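PDB 5AEB: LRA-12 from Uncultured bacterium, which is a class B3 metallo-beta-lactamase with two zinc ions that hydrolyses beta-lactam antibiotics, carbapenems among them. Local coordinates for residues G48-N53 against I79-Q84. Residues are numbered along the deposited sequence; the frame is centred on the assembly and turned at random.
With ZN (zinc ion), chain D.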
loop_
_atom_site.group_PDB
_atom_site.type_symbol
_atom_site.label_atom_id
_atom_site.label_comp_id
_atom_site.label_asym_id
_atom_site.label_seq_id
_atom_site.Cartn_x
_atom_site.Cartn_y
_atom_site.Cartn_z
ATOM N N GLY A 48 5.515 18.387 6.710
ATOM C CA GLY A 48 4.724 17.392 7.404
ATOM C C GLY A 48 4.862 16.047 6.718
ATOM O O GLY A 48 5.721 15.872 5.849
ATOM N N ASN A 49 4.016 15.092 7.101
ATOM C CA ASN A 49 4.222 13.697 6.709
ATOM C C ASN A 49 3.085 13.063 5.909
ATOM O O ASN A 49 1.963 13.508 5.958
ATOM C CB ASN A 49 4.545 12.821 7.933
ATOM C CG ASN A 49 5.553 13.467 8.864
ATOM O OD1 ASN A 49 6.524 14.068 8.405
ATOM N ND2 ASN A 49 5.326 13.353 10.185
ATOM N N ILE A 50 3.434 12.002 5.193
ATOM C CA ILE A 50 2.524 11.189 4.450
ATOM C C ILE A 50 2.522 9.811 5.084
ATOM O O ILE A 50 3.606 9.257 5.383
ATOM C CB ILE A 50 2.982 11.071 2.994
ATOM C CG1 ILE A 50 3.353 12.471 2.450
ATOM C CG2 ILE A 50 1.919 10.354 2.157
ATOM C CD1 ILE A 50 3.551 12.528 0.952
ATOM N N ILE A 51 1.323 9.259 5.291
ATOM C CA ILE A 51 1.152 7.872 5.726
ATOM C C ILE A 51 0.560 7.114 4.559
ATOM O O ILE A 51 -0.414 7.593 3.959
ATOM C CB ILE A 51 0.224 7.726 6.955
ATOM C CG1 ILE A 51 0.810 8.463 8.165
ATOM C CG2 ILE A 51 -0.032 6.237 7.266
ATOM C CD1 ILE A 51 -0.169 8.662 9.333
ATOM N N VAL A 52 1.159 5.962 4.212
ATOM C CA VAL A 52 0.641 5.091 3.137
ATOM C C VAL A 52 0.158 3.810 3.799
ATOM O O VAL A 52 0.956 3.124 4.470
ATOM C CB VAL A 52 1.725 4.748 2.089
ATOM C CG1 VAL A 52 1.149 3.872 0.977
ATOM C CG2 VAL A 52 2.384 6.009 1.504
ATOM N N ASN A 53 -1.144 3.526 3.678
ATOM C CA ASN A 53 -1.801 2.374 4.309
ATOM C C ASN A 53 -1.973 2.420 5.805
ATOM O O ASN A 53 -1.222 3.078 6.499
ATOM C CB ASN A 53 -1.129 1.034 3.924
ATOM C CG ASN A 53 -1.150 0.781 2.424
ATOM O OD1 ASN A 53 -2.033 1.298 1.687
ATOM N ND2 ASN A 53 -0.205 -0.007 1.950
ATOM N N ILE A 79 -1.036 14.111 4.619
ATOM C CA ILE A 79 -1.546 13.321 3.501
ATOM C C ILE A 79 -1.619 11.836 3.889
ATOM O O ILE A 79 -0.727 11.310 4.565
ATOM C CB ILE A 79 -0.731 13.520 2.200
ATOM C CG1 ILE A 79 -0.709 15.013 1.807
ATOM C CG2 ILE A 79 -1.298 12.641 1.074
ATOM C CD1 ILE A 79 0.057 15.335 0.530
ATOM N N LEU A 80 -2.739 11.222 3.519
ATOM C CA LEU A 80 -2.997 9.795 3.649
ATOM C C LEU A 80 -3.172 9.200 2.254
ATOM O O LEU A 80 -3.965 9.709 1.439
ATOM C CB LEU A 80 -4.290 9.559 4.470
ATOM C CG LEU A 80 -4.326 10.212 5.864
ATOM C CD1 LEU A 80 -5.703 10.080 6.487
ATOM C CD2 LEU A 80 -3.238 9.636 6.776
ATOM N N LEU A 81 -2.441 8.124 1.996
ATOM C CA LEU A 81 -2.552 7.364 0.759
ATOM C C LEU A 81 -2.820 5.876 1.033
ATOM O O LEU A 81 -2.565 5.392 2.140
ATOM C CB LEU A 81 -1.267 7.512 -0.057
ATOM C CG LEU A 81 -0.807 8.938 -0.392
ATOM C CD1 LEU A 81 0.596 8.924 -0.987
ATOM C CD2 LEU A 81 -1.798 9.584 -1.353
ATOM N N THR A 82 -3.312 5.164 0.020
ATOM C CA THR A 82 -3.372 3.715 0.084
ATOM C C THR A 82 -3.031 3.105 -1.262
ATOM O O THR A 82 -3.294 3.707 -2.295
ATOM C CB THR A 82 -4.748 3.167 0.581
ATOM O OG1 THR A 82 -4.710 1.719 0.703
ATOM C CG2 THR A 82 -5.892 3.544 -0.402
ATOM N N THR A 83 -2.466 1.903 -1.249
ATOM C CA THR A 83 -2.209 1.177 -2.492
ATOM C C THR A 83 -3.404 0.334 -2.988
ATOM O O THR A 83 -3.343 -0.257 -4.090
ATOM C CB THR A 83 -1.002 0.268 -2.301
ATOM O OG1 THR A 83 -1.225 -0.539 -1.130
ATOM C CG2 THR A 83 0.273 1.145 -2.091
ATOM N N GLN A 84 -4.492 0.294 -2.212
ATOM C CA GLN A 84 -5.385 -0.838 -2.309
ATOM C C GLN A 84 -6.575 -0.658 -1.377
ATOM O O GLN A 84 -6.373 -0.638 -0.159
ATOM C CB GLN A 84 -4.587 -2.050 -1.719
ATOM C CG GLN A 84 -4.710 -3.292 -2.469
ATOM C CD GLN A 84 -4.313 -4.473 -1.644
ATOM O OE1 GLN A 84 -5.192 -5.118 -1.019
ATOM N NE2 GLN A 84 -2.980 -4.810 -1.653
HETATM ZN ZN ZN D . -5.943 -6.759 -1.142
HETATM O O HOH W 1 -5.134 -7.253 0.477
#
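Asn53 reaches across from the end of strand 48-52 and grips the loop that follows strand 77-81. Its CG lies anti to its own carbonyl carbon (chi1 -60°), which brings the edge of the amide to Thr82 and Thr83. The Asn53 side chain crosses those of Thr82 and Thr83 at about a right angle. OD1 takes the backbone N of Thr83 at 3.0 Å, in the carbonyl plane and on a lone pair, while Thr82 OG1 sits 2.9 Å from the same OD1; the Thr82 hydroxyl has Gln84 O as a second possible acceptor. The other branch, ND2, donates to Thr83 OG1 at 3.3 Å, nearly within the amide plane. With partners on both branches the amide has little freedom to rotate. Thr83 OG1 is also hydrogen-bonded to Ser226.

Before Asn53 the two strands run parallel. Ile51 is bonded through its N to Ile79 O and through its O to Leu81 N, and Asn53 N closes the ladder on Leu81 O at 2.8 Å. Ile50, Val52, Ile79 and Leu81 share one face. There Ile50 CG2, anti to the backbone N, meets Leu81 CD1 at 3.7 Å and Ile79 CG2 at 4.1 Å, the Ile50 and Leu81 side chains crossing at a slant. On the other face Ile51 and Leu80 lie alongside each other, pointing the same way, with Leu80 CD2 4.0 Å from Ile51 CB; Ile96 of helix 93-100 packs on both.

One residue past Thr83, Gln84 OE1 binds a zinc ion at 1.8 Å, in a site completed by a water, His86 and His161. The pair of strands belongs to a beta-alpha-beta unit with helix 60-69 as its crossover, and the metal-binding loop leaving the second strand is characteristic of the metallo-beta-lactamase fold.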